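Local structure of glucose-6-phosphate isomerase like protein (Thermus thermophilus, 1WIW) at residues B[66-71]-B[92-97]; B[151-156]-B[263-268]; B[201-206]-B[231-236]. The protein probably interconverts sugar phosphates as an aldose-ketose isomerase of the PGI/PMI family, with glucose 6-phosphate and mannose 6-phosphate as its likely substrates. One frame throughout, in Å; residues are numbered along the deposited sequence.

Overall arrangement
The three contacts lie in two regions of the chain that both belong to the SIS clan. Interaction 1 joins two strands of the parallel beta-sheet in the N-terminal region. Interactions 2 and 3 both pair helices of the C-terminal region, but they share no helix. Interactions 1 and 2 are buried and lie on opposite sides of the chain's centre, their own centres about 29 Å apart. Interaction 3 is the most peripheral, its centre about 25 Å from the chain's centre, and packs against the second subunit. Chemistry follows place. The strand pair has backbone hydrogen bonds and a salt bridge. Interaction 2 uses small residues and a tyrosine face. Interaction 3 is wholly aliphatic and aromatic, with two partly exposed residues, L203 and I233.

Interaction 1: residues B[66-71]-B[92-97]; sequences FLLEGG and VRVGFR
Strands 66-70 and 92-95 run parallel, with 25° between their directions, and pair F66 with V92 through to E69 with G95. L67 N donates to V92 O (2.9 Å), and V94 N donates to L67 O in a nearly straight bond. E69 N reaches V94 O at a poor angle of 125°, a weak bond. On one face of the sheet F66 and V92 lie side by side, as do L68 and V94; L68 CD2 is 3.9 Å from V94 CB. These are neighbouring strands of the parallel sheet in an alpha/beta SIS fold. Helix 110-121 covers F66 and L68, and helix 76-83 touches L67 and E69 on the other face. There R93 grips the E69 carboxylate side-on, the two planes 31° apart. R93 NE meets E69 OE1 at 2.8 Å, while R93 NH2 takes the syn lone pair of E69 OE2 at 3.0 Å. The R93 chain bends at chi3 (59°), and this places NE beside E69 OE1. At the C-terminal ends of the strands, the edge of the F96 ring meets the backbone of G70 and G71, F96 CE1 lying 3.2 Å from G71 N.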
ATOM      1  N   PHE B  66       2.216  15.684  17.471  1.00 20.01           N
ATOM      2  CA  PHE B  66       3.558  15.408  16.984  1.00 19.32           C
ATOM      3  C   PHE B  66       3.530  15.293  15.467  1.00 19.22           C
ATOM      4  O   PHE B  66       2.895  14.399  14.908  1.00 19.92           O
ATOM      5  CB  PHE B  66       4.091  14.116  17.599  1.00 19.01           C
ATOM      6  CG  PHE B  66       4.352  14.215  19.071  1.00 17.91           C
ATOM      7  CD1 PHE B  66       5.402  14.988  19.554  1.00 17.69           C
ATOM      8  CD2 PHE B  66       3.538  13.547  19.979  1.00 18.78           C
ATOM      9  CE1 PHE B  66       5.639  15.099  20.923  1.00 15.90           C
ATOM     10  CE2 PHE B  66       3.765  13.652  21.351  1.00 17.94           C
ATOM     11  CZ  PHE B  66       4.816  14.429  21.823  1.00 18.49           C
ATOM     12  N   LEU B  67       4.216  16.219  14.809  1.00 18.10           N
ATOM     13  CA  LEU B  67       4.282  16.247  13.352  1.00 17.97           C
ATOM     14  C   LEU B  67       5.619  15.629  12.958  1.00 15.76           C
ATOM     15  O   LEU B  67       6.653  16.281  13.052  1.00 17.01           O
ATOM     16  CB  LEU B  67       4.202  17.700  12.879  1.00 19.91           C
ATOM     17  CG  LEU B  67       3.470  18.029  11.579  1.00 23.74           C
ATOM     18  CD1 LEU B  67       2.076  17.422  11.600  1.00 24.89           C
ATOM     19  CD2 LEU B  67       3.394  19.547  11.420  1.00 23.16           C
ATOM     20  N   LEU B  68       5.597  14.367  12.533  1.00 13.77           N
ATOM     21  CA  LEU B  68       6.824  13.666  12.155  1.00 14.42           C
ATOM     22  C   LEU B  68       7.181  13.938  10.696  1.00 15.14           C
ATOM     23  O   LEU B  68       6.804  13.181   9.797  1.00 14.71           O
ATOM     24  CB  LEU B  68       6.655  12.159  12.399  1.00 13.24           C
ATOM     25  CG  LEU B  68       6.031  11.797  13.755  1.00 14.52           C
ATOM     26  CD1 LEU B  68       6.044  10.287  13.953  1.00 15.73           C
ATOM     27  CD2 LEU B  68       6.801  12.478  14.875  1.00 14.32           C
ATOM     28  N   GLU B  69       7.918  15.024  10.476  1.00 14.18           N
ATOM     29  CA  GLU B  69       8.314  15.443   9.136  1.00 14.23           C
ATOM     30  C   GLU B  69       9.518  14.674   8.612  1.00 12.99           C
ATOM     31  O   GLU B  69      10.639  15.193   8.587  1.00 12.34           O
ATOM     32  CB  GLU B  69       8.615  16.942   9.143  1.00 16.50           C
ATOM     33  CG  GLU B  69       7.486  17.762   9.734  1.00 21.55           C
ATOM     34  CD  GLU B  69       7.764  19.252   9.732  1.00 25.74           C
ATOM     35  OE1 GLU B  69       6.909  20.007  10.245  1.00 28.87           O
ATOM     36  OE2 GLU B  69       8.826  19.668   9.222  1.00 29.02           O
ATOM     37  N   GLY B  70       9.265  13.441   8.180  1.00 11.80           N
ATOM     38  CA  GLY B  70      10.322  12.586   7.669  1.00 10.75           C
ATOM     39  C   GLY B  70      10.575  12.694   6.177  1.00 10.74           C
ATOM     40  O   GLY B  70      11.189  11.801   5.586  1.00  9.05           O
ATOM     41  N   GLY B  71      10.079  13.767   5.564  1.00 11.51           N
ATOM     42  CA  GLY B  71      10.298  13.986   4.144  1.00 12.11           C
ATOM     43  C   GLY B  71       9.186  13.685   3.152  1.00 14.51           C
ATOM     44  O   GLY B  71       8.199  13.011   3.464  1.00 12.18           O
ATOM     45  N   VAL B  92       4.527  19.952  17.769  1.00 26.85           N
ATOM     46  CA  VAL B  92       5.930  19.616  17.962  1.00 24.17           C
ATOM     47  C   VAL B  92       6.445  18.956  16.689  1.00 23.52           C
ATOM     48  O   VAL B  92       6.064  17.833  16.360  1.00 23.50           O
ATOM     49  CB  VAL B  92       6.132  18.653  19.147  1.00 24.29           C
ATOM     50  CG1 VAL B  92       7.598  18.261  19.244  1.00 24.44           C
ATOM     51  CG2 VAL B  92       5.688  19.322  20.440  1.00 23.78           C
ATOM     52  N   ARG B  93       7.311  19.673  15.979  1.00 21.29           N
ATOM     53  CA  ARG B  93       7.884  19.197  14.729  1.00 19.81           C
ATOM     54  C   ARG B  93       9.126  18.350  14.959  1.00 18.12           C
ATOM     55  O   ARG B  93      10.099  18.802  15.566  1.00 18.28           O
ATOM     56  CB  ARG B  93       8.244  20.385  13.838  1.00 20.04           C
ATOM     57  CG  ARG B  93       7.074  21.284  13.467  1.00 24.45           C
ATOM     58  CD  ARG B  93       7.577  22.511  12.721  1.00 26.73           C
ATOM     59  NE  ARG B  93       8.285  22.141  11.499  1.00 30.12           N
ATOM     60  CZ  ARG B  93       9.126  22.937  10.847  1.00 31.42           C
ATOM     61  NH1 ARG B  93       9.371  24.161  11.299  1.00 33.43           N
ATOM     62  NH2 ARG B  93       9.722  22.511   9.743  1.00 31.85           N
ATOM     63  N   VAL B  94       9.080  17.120  14.461  1.00 16.54           N
ATOM     64  CA  VAL B  94      10.185  16.180  14.586  1.00 15.92           C
ATOM     65  C   VAL B  94      10.584  15.738  13.180  1.00 16.50           C
ATOM     66  O   VAL B  94       9.777  15.141  12.467  1.00 15.86           O
ATOM     67  CB  VAL B  94       9.754  14.940  15.400  1.00 16.15           C
ATOM     68  CG1 VAL B  94      10.928  14.021  15.608  1.00 14.15           C
ATOM     69  CG2 VAL B  94       9.169  15.369  16.732  1.00 15.85           C
ATOM     70  N   GLY B  95      11.819  16.035  12.780  1.00 16.45           N
ATOM     71  CA  GLY B  95      12.263  15.652  11.448  1.00 18.76           C
ATOM     72  C   GLY B  95      13.713  15.976  11.148  1.00 19.94           C
ATOM     73  O   GLY B  95      14.531  16.085  12.059  1.00 18.28           O
ATOM     74  N   PHE B  96      14.043  16.133   9.869  1.00 23.98           N
ATOM     75  CA  PHE B  96      15.422  16.432   9.487  1.00 28.22           C
ATOM     76  C   PHE B  96      15.679  17.873   9.057  1.00 30.94           C
ATOM     77  O   PHE B  96      16.828  18.308   9.027  1.00 32.67           O
ATOM     78  CB  PHE B  96      15.884  15.491   8.375  1.00 27.62           C
ATOM     79  CG  PHE B  96      15.056  15.575   7.132  1.00 27.50           C
ATOM     80  CD1 PHE B  96      13.860  14.878   7.030  1.00 29.94           C
ATOM     81  CD2 PHE B  96      15.462  16.369   6.064  1.00 26.43           C
ATOM     82  CE1 PHE B  96      13.078  14.969   5.880  1.00 31.59           C
ATOM     83  CE2 PHE B  96      14.690  16.469   4.912  1.00 27.79           C
ATOM     84  CZ  PHE B  96      13.495  15.769   4.818  1.00 29.97           C
ATOM     85  N   ARG B  97      14.628  18.614   8.717  1.00 34.71           N
ATOM     86  CA  ARG B  97      14.808  20.002   8.304  1.00 38.73           C
ATOM     87  C   ARG B  97      15.296  20.833   9.487  1.00 40.19           C
ATOM     88  O   ARG B  97      14.928  20.576  10.634  1.00 41.03           O
ATOM     89  CB  ARG B  97      13.502  20.583   7.756  1.00 41.18           C
ATOM     90  CG  ARG B  97      13.011  19.898   6.487  1.00 47.01           C
ATOM     91  CD  ARG B  97      11.867  20.667   5.835  1.00 50.79           C
ATOM     92  NE  ARG B  97      11.312  19.967   4.675  1.00 55.20           N
ATOM     93  CZ  ARG B  97      11.997  19.661   3.576  1.00 57.54           C
ATOM     94  NH1 ARG B  97      13.279  19.989   3.468  1.00 58.34           N
ATOM     95  NH2 ARG B  97      11.398  19.023   2.578  1.00 58.84           N
TER

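Interaction 2: residues B[151-156]-B[263-268]; sequences NPAKFL and AWTAYY
Helices 152-156 and 263-268 cross at -50° with their axes 8.0 Å apart, and A153 and T265 bring the backbones to a CA-CA distance of 4.2 Å. Small side chains allow this approach. A153 CB sits 3.5 Å from T265 OG1 and also touches W264 CB. The same methyl meets the edge of the Y268 ring at CD1, 3.7 Å away. K154 covers one face of that ring. Its CG stands over the centre, 3.6 Å from the Y268 centroid and 6° off the normal, a CH-pi contact. The chain is extended beyond CG, and K154 CE passes 3.6 Å from Y268 CE2. The ammonium group goes on to D5 in a salt bridge and to the carbonyl of P144. Y267 CD2 lies over the opposite face of Y268, toward the rim. L156 packs on T265 CG2, while T265 OG1 bonds to the carbonyl of R261 in its own helix. N151 is the N-cap of helix 152-160: its OD1 accepts from K154 N (3.0 Å) and weakly from A153 N. N151 ND2 and Y268 OH face each other tip to tip without bonding, and both donate to the carbonyl of L142. Both helices belong to the C-terminal SIS region; around them, helix 17-23 packs on W264, and helix 174-185 touches T265 through F183.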
ATOM      1  N   ASN B 151      22.693 -17.356  10.130  1.00 15.25           N
ATOM      2  CA  ASN B 151      22.188 -15.998   9.986  1.00 13.40           C
ATOM      3  C   ASN B 151      20.949 -15.990   9.088  1.00 13.61           C
ATOM      4  O   ASN B 151      21.047 -16.241   7.889  1.00 11.43           O
ATOM      5  CB  ASN B 151      23.292 -15.129   9.380  1.00 13.54           C
ATOM      6  CG  ASN B 151      22.954 -13.658   9.394  1.00 11.32           C
ATOM      7  OD1 ASN B 151      21.836 -13.265   9.076  1.00  9.83           O
ATOM      8  ND2 ASN B 151      23.933 -12.828   9.748  1.00 13.22           N
ATOM      9  N   PRO B 152      19.766 -15.707   9.663  1.00 12.65           N
ATOM     10  CA  PRO B 152      18.502 -15.671   8.915  1.00 12.73           C
ATOM     11  C   PRO B 152      18.445 -14.623   7.809  1.00  9.01           C
ATOM     12  O   PRO B 152      17.840 -14.863   6.766  1.00  9.02           O
ATOM     13  CB  PRO B 152      17.456 -15.405  10.004  1.00 13.89           C
ATOM     14  CG  PRO B 152      18.078 -15.999  11.222  1.00 15.26           C
ATOM     15  CD  PRO B 152      19.515 -15.556  11.105  1.00 14.44           C
ATOM     16  N   ALA B 153      19.054 -13.464   8.045  1.00  7.69           N
ATOM     17  CA  ALA B 153      19.057 -12.391   7.054  1.00  7.01           C
ATOM     18  C   ALA B 153      19.929 -12.760   5.862  1.00  6.78           C
ATOM     19  O   ALA B 153      19.548 -12.521   4.717  1.00  6.87           O
ATOM     20  CB  ALA B 153      19.547 -11.082   7.677  1.00  6.11           C
ATOM     21  N   LYS B 154      21.101 -13.335   6.124  1.00  5.74           N
ATOM     22  CA  LYS B 154      21.987 -13.744   5.036  1.00  6.64           C
ATOM     23  C   LYS B 154      21.301 -14.846   4.241  1.00  7.32           C
ATOM     24  O   LYS B 154      21.309 -14.830   3.014  1.00  9.00           O
ATOM     25  CB  LYS B 154      23.329 -14.274   5.565  1.00  5.51           C
ATOM     26  CG  LYS B 154      24.246 -13.206   6.132  1.00  5.01           C
ATOM     27  CD  LYS B 154      25.628 -13.760   6.455  1.00  8.10           C
ATOM     28  CE  LYS B 154      26.525 -12.699   7.089  1.00  5.50           C
ATOM     29  NZ  LYS B 154      27.850 -13.259   7.497  1.00  6.50           N
ATOM     30  N   PHE B 155      20.714 -15.806   4.950  1.00  9.69           N
ATOM     31  CA  PHE B 155      20.032 -16.913   4.297  1.00  9.58           C
ATOM     32  C   PHE B 155      18.890 -16.409   3.418  1.00  9.63           C
ATOM     33  O   PHE B 155      18.768 -16.826   2.270  1.00 10.69           O
ATOM     34  CB  PHE B 155      19.482 -17.898   5.330  1.00 10.88           C
ATOM     35  CG  PHE B 155      18.990 -19.189   4.728  1.00 13.86           C
ATOM     36  CD1 PHE B 155      19.879 -20.225   4.448  1.00 16.43           C
ATOM     37  CD2 PHE B 155      17.646 -19.352   4.397  1.00 14.36           C
ATOM     38  CE1 PHE B 155      19.437 -21.406   3.843  1.00 17.86           C
ATOM     39  CE2 PHE B 155      17.193 -20.526   3.790  1.00 16.33           C
ATOM     40  CZ  PHE B 155      18.092 -21.554   3.513  1.00 18.13           C
ATOM     41  N   LEU B 156      18.060 -15.512   3.953  1.00  7.84           N
ATOM     42  CA  LEU B 156      16.926 -14.976   3.192  1.00  8.19           C
ATOM     43  C   LEU B 156      17.387 -14.147   1.993  1.00  8.73           C
ATOM     44  O   LEU B 156      16.757 -14.168   0.936  1.00  9.19           O
ATOM     45  CB  LEU B 156      16.023 -14.122   4.092  1.00  6.66           C
ATOM     46  CG  LEU B 156      14.762 -13.539   3.431  1.00 11.20           C
ATOM     47  CD1 LEU B 156      13.945 -14.669   2.800  1.00 10.14           C
ATOM     48  CD2 LEU B 156      13.918 -12.784   4.466  1.00  7.75           C
ATOM     49  N   ALA B 263      15.622  -5.221   7.562  1.00  4.62           N
ATOM     50  CA  ALA B 263      16.599  -4.175   7.257  1.00  5.80           C
ATOM     51  C   ALA B 263      17.935  -4.875   7.029  1.00  6.22           C
ATOM     52  O   ALA B 263      18.653  -4.574   6.079  1.00  6.27           O
ATOM     53  CB  ALA B 263      16.709  -3.182   8.411  1.00  4.88           C
ATOM     54  N   TRP B 264      18.257  -5.818   7.911  1.00  7.14           N
ATOM     55  CA  TRP B 264      19.488  -6.588   7.787  1.00  7.15           C
ATOM     56  C   TRP B 264      19.472  -7.418   6.503  1.00  8.16           C
ATOM     57  O   TRP B 264      20.486  -7.543   5.820  1.00  7.36           O
ATOM     58  CB  TRP B 264      19.656  -7.528   8.988  1.00  7.94           C
ATOM     59  CG  TRP B 264      20.455  -6.941  10.120  1.00  6.72           C
ATOM     60  CD1 TRP B 264      19.996  -6.591  11.355  1.00  8.07           C
ATOM     61  CD2 TRP B 264      21.862  -6.660  10.120  1.00  6.93           C
ATOM     62  NE1 TRP B 264      21.030  -6.112  12.131  1.00  8.30           N
ATOM     63  CE2 TRP B 264      22.185  -6.142  11.395  1.00  6.60           C
ATOM     64  CE3 TRP B 264      22.881  -6.796   9.165  1.00  6.45           C
ATOM     65  CZ2 TRP B 264      23.488  -5.758  11.744  1.00  8.29           C
ATOM     66  CZ3 TRP B 264      24.183  -6.414   9.512  1.00  6.81           C
ATOM     67  CH2 TRP B 264      24.471  -5.902  10.791  1.00  7.67           C
ATOM     68  N   THR B 265      18.314  -7.990   6.180  1.00  5.59           N
ATOM     69  CA  THR B 265      18.189  -8.811   4.984  1.00  5.50           C
ATOM     70  C   THR B 265      18.445  -7.945   3.747  1.00  5.75           C
ATOM     71  O   THR B 265      19.197  -8.333   2.854  1.00  5.31           O
ATOM     72  CB  THR B 265      16.784  -9.450   4.906  1.00  6.42           C
ATOM     73  OG1 THR B 265      16.585 -10.291   6.051  1.00  6.12           O
ATOM     74  CG2 THR B 265      16.633 -10.280   3.635  1.00  4.87           C
ATOM     75  N   ALA B 266      17.825  -6.768   3.716  1.00  3.84           N
ATOM     76  CA  ALA B 266      17.993  -5.835   2.609  1.00  5.92           C
ATOM     77  C   ALA B 266      19.465  -5.439   2.494  1.00  5.30           C
ATOM     78  O   ALA B 266      19.981  -5.268   1.392  1.00  6.32           O
ATOM     79  CB  ALA B 266      17.132  -4.598   2.837  1.00  2.03           C
ATOM     80  N   TYR B 267      20.130  -5.295   3.640  1.00  6.75           N
ATOM     81  CA  TYR B 267      21.549  -4.933   3.685  1.00  5.46           C
ATOM     82  C   TYR B 267      22.379  -5.982   2.947  1.00  8.27           C
ATOM     83  O   TYR B 267      23.194  -5.653   2.075  1.00  6.24           O
ATOM     84  CB  TYR B 267      22.026  -4.847   5.142  1.00  7.41           C
ATOM     85  CG  TYR B 267      23.527  -4.651   5.305  1.00  7.00           C
ATOM     86  CD1 TYR B 267      24.115  -3.393   5.151  1.00  4.87           C
ATOM     87  CD2 TYR B 267      24.360  -5.737   5.569  1.00  6.63           C
ATOM     88  CE1 TYR B 267      25.507  -3.223   5.254  1.00  6.04           C
ATOM     89  CE2 TYR B 267      25.749  -5.580   5.672  1.00  8.04           C
ATOM     90  CZ  TYR B 267      26.315  -4.326   5.511  1.00  8.75           C
ATOM     91  OH  TYR B 267      27.689  -4.190   5.579  1.00  8.79           O
ATOM     92  N   TYR B 268      22.176  -7.245   3.317  1.00  7.05           N
ATOM     93  CA  TYR B 268      22.892  -8.354   2.693  1.00  7.17           C
ATOM     94  C   TYR B 268      22.534  -8.526   1.216  1.00  8.26           C
ATOM     95  O   TYR B 268      23.391  -8.889   0.412  1.00  9.51           O
ATOM     96  CB  TYR B 268      22.626  -9.655   3.461  1.00  8.20           C
ATOM     97  CG  TYR B 268      23.300  -9.685   4.817  1.00  9.77           C
ATOM     98  CD1 TYR B 268      22.561  -9.877   5.988  1.00  7.81           C
ATOM     99  CD2 TYR B 268      24.682  -9.478   4.932  1.00  7.19           C
ATOM    100  CE1 TYR B 268      23.182  -9.856   7.253  1.00  8.00           C
ATOM    101  CE2 TYR B 268      25.311  -9.454   6.184  1.00  9.10           C
ATOM    102  CZ  TYR B 268      24.557  -9.639   7.337  1.00  7.51           C
ATOM    103  OH  TYR B 268      25.171  -9.571   8.572  1.00  9.77           O
TER

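Interaction 3: residues B[201-206]-B[231-236]; sequences FFLVGL and KEILES
I233, L234 and F202 carry this contact between helices 198-204 and 225-234, all through carbon atoms. L234 lies over one face of the F202 ring. Its CD1 stands above the ring centre, 4.1 Å from the F202 centroid and 11° off the normal, in a CH-pi contact. The other methyl, L234 CD2, reaches F202 CG at 3.6 Å and also presses on L206 CD1. CG of L234, anti to the carbonyl carbon (chi1 -59°), is placed over the F202 face. I233 sends two arms across. Its CG2 meets F202 CB at 3.7 Å. Its CD1 meets L203 CG at 3.7 Å, the two side chains crossing at about a right angle. An alanine at F202 would keep the CB contacts with I233 and L234, but loss of the ring would probably leave a gap under L234 CD1 and let that leucine turn more freely. F202 also stacks edge-to-face with Y168. Behind the contact lies the parallel sheet of the C-terminal SIS region: L234 rests on strand 216-221, and F202 and L206 touch L166 of strand 164-168. L203 and L206 also pack on L74 and L190 of the second subunit.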
ATOM      1  N   PHE B 201      -6.232 -11.805  -3.763  1.00 12.32           N
ATOM      2  CA  PHE B 201      -5.182 -11.447  -4.704  1.00 11.58           C
ATOM      3  C   PHE B 201      -4.283 -12.656  -4.994  1.00 12.88           C
ATOM      4  O   PHE B 201      -3.972 -12.955  -6.156  1.00 12.87           O
ATOM      5  CB  PHE B 201      -4.360 -10.301  -4.105  1.00 12.75           C
ATOM      6  CG  PHE B 201      -3.158  -9.911  -4.915  1.00 10.44           C
ATOM      7  CD1 PHE B 201      -3.296  -9.173  -6.086  1.00 10.41           C
ATOM      8  CD2 PHE B 201      -1.880 -10.259  -4.491  1.00 11.42           C
ATOM      9  CE1 PHE B 201      -2.178  -8.784  -6.823  1.00 11.43           C
ATOM     10  CE2 PHE B 201      -0.754  -9.877  -5.220  1.00 13.38           C
ATOM     11  CZ  PHE B 201      -0.907  -9.137  -6.390  1.00 11.75           C
ATOM     12  N   PHE B 202      -3.874 -13.351  -3.937  1.00 10.28           N
ATOM     13  CA  PHE B 202      -3.009 -14.518  -4.083  1.00 11.97           C
ATOM     14  C   PHE B 202      -3.672 -15.608  -4.928  1.00 13.21           C
ATOM     15  O   PHE B 202      -3.010 -16.291  -5.700  1.00 13.30           O
ATOM     16  CB  PHE B 202      -2.662 -15.088  -2.706  1.00 12.04           C
ATOM     17  CG  PHE B 202      -1.913 -14.130  -1.814  1.00  9.53           C
ATOM     18  CD1 PHE B 202      -1.949 -14.286  -0.432  1.00  6.31           C
ATOM     19  CD2 PHE B 202      -1.156 -13.090  -2.352  1.00  9.25           C
ATOM     20  CE1 PHE B 202      -1.239 -13.420   0.409  1.00  9.87           C
ATOM     21  CE2 PHE B 202      -0.442 -12.218  -1.523  1.00 11.01           C
ATOM     22  CZ  PHE B 202      -0.484 -12.386  -0.137  1.00  8.47           C
ATOM     23  N   LEU B 203      -4.983 -15.755  -4.767  1.00 15.81           N
ATOM     24  CA  LEU B 203      -5.763 -16.764  -5.478  1.00 18.08           C
ATOM     25  C   LEU B 203      -5.941 -16.555  -6.975  1.00 19.39           C
ATOM     26  O   LEU B 203      -5.824 -17.503  -7.747  1.00 20.71           O
ATOM     27  CB  LEU B 203      -7.153 -16.888  -4.850  1.00 18.33           C
ATOM     28  CG  LEU B 203      -7.291 -17.600  -3.507  1.00 19.66           C
ATOM     29  CD1 LEU B 203      -8.671 -17.342  -2.930  1.00 19.43           C
ATOM     30  CD2 LEU B 203      -7.059 -19.098  -3.697  1.00 20.15           C
ATOM     31  N   VAL B 204      -6.218 -15.324  -7.391  1.00 18.88           N
ATOM     32  CA  VAL B 204      -6.460 -15.056  -8.808  1.00 21.69           C
ATOM     33  C   VAL B 204      -5.388 -14.311  -9.593  1.00 23.42           C
ATOM     34  O   VAL B 204      -5.242 -14.520 -10.798  1.00 24.33           O
ATOM     35  CB  VAL B 204      -7.793 -14.293  -8.992  1.00 21.89           C
ATOM     36  CG1 VAL B 204      -8.959 -15.171  -8.559  1.00 24.07           C
ATOM     37  CG2 VAL B 204      -7.775 -13.012  -8.180  1.00 21.75           C
ATOM     38  N   GLY B 205      -4.629 -13.452  -8.922  1.00 25.83           N
ATOM     39  CA  GLY B 205      -3.620 -12.681  -9.625  1.00 30.14           C
ATOM     40  C   GLY B 205      -2.241 -13.279  -9.844  1.00 34.06           C
ATOM     41  O   GLY B 205      -1.424 -12.680 -10.541  1.00 34.11           O
ATOM     42  N   LEU B 206      -1.970 -14.452  -9.278  1.00 37.68           N
ATOM     43  CA  LEU B 206      -0.645 -15.053  -9.423  1.00 41.41           C
ATOM     44  C   LEU B 206      -0.581 -16.319 -10.275  1.00 43.66           C
ATOM     45  O   LEU B 206      -0.399 -17.418  -9.750  1.00 43.85           O
ATOM     46  CB  LEU B 206      -0.061 -15.352  -8.040  1.00 41.31           C
ATOM     47  CG  LEU B 206      -0.039 -14.182  -7.054  1.00 42.25           C
ATOM     48  CD1 LEU B 206       0.576 -14.636  -5.739  1.00 42.77           C
ATOM     49  CD2 LEU B 206       0.754 -13.030  -7.644  1.00 43.76           C
ATOM     50  N   LYS B 231      -0.078 -19.254   3.113  1.00 16.25           N
ATOM     51  CA  LYS B 231       0.896 -20.276   2.756  1.00 16.95           C
ATOM     52  C   LYS B 231       0.274 -21.367   1.893  1.00 16.69           C
ATOM     53  O   LYS B 231       0.845 -21.760   0.872  1.00 17.43           O
ATOM     54  CB  LYS B 231       1.507 -20.897   4.016  1.00 17.05           C
ATOM     55  CG  LYS B 231       2.493 -22.027   3.738  1.00 18.98           C
ATOM     56  CD  LYS B 231       3.106 -22.538   5.028  1.00 22.29           C
ATOM     57  CE  LYS B 231       4.130 -23.635   4.773  1.00 25.40           C
ATOM     58  NZ  LYS B 231       4.753 -24.099   6.049  1.00 28.42           N
ATOM     59  N   GLU B 232      -0.897 -21.853   2.292  1.00 16.88           N
ATOM     60  CA  GLU B 232      -1.565 -22.904   1.524  1.00 19.02           C
ATOM     61  C   GLU B 232      -1.856 -22.454   0.092  1.00 17.77           C
ATOM     62  O   GLU B 232      -1.771 -23.243  -0.848  1.00 19.08           O
ATOM     63  CB  GLU B 232      -2.870 -23.327   2.209  1.00 22.88           C
ATOM     64  CG  GLU B 232      -3.622 -24.423   1.456  1.00 30.14           C
ATOM     65  CD  GLU B 232      -4.797 -24.987   2.242  1.00 35.26           C
ATOM     66  OE1 GLU B 232      -4.563 -25.642   3.285  1.00 37.61           O
ATOM     67  OE2 GLU B 232      -5.954 -24.773   1.817  1.00 38.08           O
ATOM     68  N   ILE B 233      -2.182 -21.180  -0.079  1.00 16.82           N
ATOM     69  CA  ILE B 233      -2.478 -20.651  -1.405  1.00 16.63           C
ATOM     70  C   ILE B 233      -1.222 -20.414  -2.253  1.00 16.34           C
ATOM     71  O   ILE B 233      -1.130 -20.882  -3.391  1.00 13.51           O
ATOM     72  CB  ILE B 233      -3.279 -19.329  -1.295  1.00 17.92           C
ATOM     73  CG1 ILE B 233      -4.661 -19.621  -0.700  1.00 18.76           C
ATOM     74  CG2 ILE B 233      -3.400 -18.665  -2.667  1.00 18.70           C
ATOM     75  CD1 ILE B 233      -5.468 -18.387  -0.354  1.00 20.54           C
ATOM     76  N   LEU B 234      -0.252 -19.704  -1.688  1.00 15.23           N
ATOM     77  CA  LEU B 234       0.982 -19.371  -2.401  1.00 16.47           C
ATOM     78  C   LEU B 234       1.929 -20.536  -2.668  1.00 17.71           C
ATOM     79  O   LEU B 234       2.698 -20.513  -3.627  1.00 16.65           O
ATOM     80  CB  LEU B 234       1.738 -18.284  -1.634  1.00 16.50           C
ATOM     81  CG  LEU B 234       0.994 -16.966  -1.422  1.00 16.44           C
ATOM     82  CD1 LEU B 234       1.799 -16.056  -0.515  1.00 18.29           C
ATOM     83  CD2 LEU B 234       0.756 -16.303  -2.758  1.00 17.23           C
ATOM     84  N   GLU B 235       1.870 -21.551  -1.817  1.00 19.06           N
ATOM     85  CA  GLU B 235       2.746 -22.709  -1.936  1.00 23.59           C
ATOM     86  C   GLU B 235       2.895 -23.226  -3.371  1.00 23.72           C
ATOM     87  O   GLU B 235       4.006 -23.407  -3.869  1.00 21.64           O
ATOM     88  CB  GLU B 235       2.231 -23.824  -1.023  1.00 26.62           C
ATOM     89  CG  GLU B 235       3.316 -24.719  -0.467  1.00 33.50           C
ATOM     90  CD  GLU B 235       2.776 -25.741   0.515  1.00 36.61           C
ATOM     91  OE1 GLU B 235       2.211 -25.331   1.552  1.00 38.78           O
ATOM     92  OE2 GLU B 235       2.912 -26.954   0.247  1.00 40.55           O
ATOM     93  N   SER B 236       1.767 -23.449  -4.033  1.00 24.23           N
ATOM     94  CA  SER B 236       1.760 -23.958  -5.400  1.00 25.73           C
ATOM     95  C   SER B 236       1.858 -22.876  -6.471  1.00 25.95           C
ATOM     96  O   SER B 236       2.069 -23.181  -7.647  1.00 26.36           O
ATOM     97  CB  SER B 236       0.475 -24.749  -5.632  1.00 26.44           C
ATOM     98  OG  SER B 236      -0.654 -23.934  -5.350  1.00 26.36           O
TER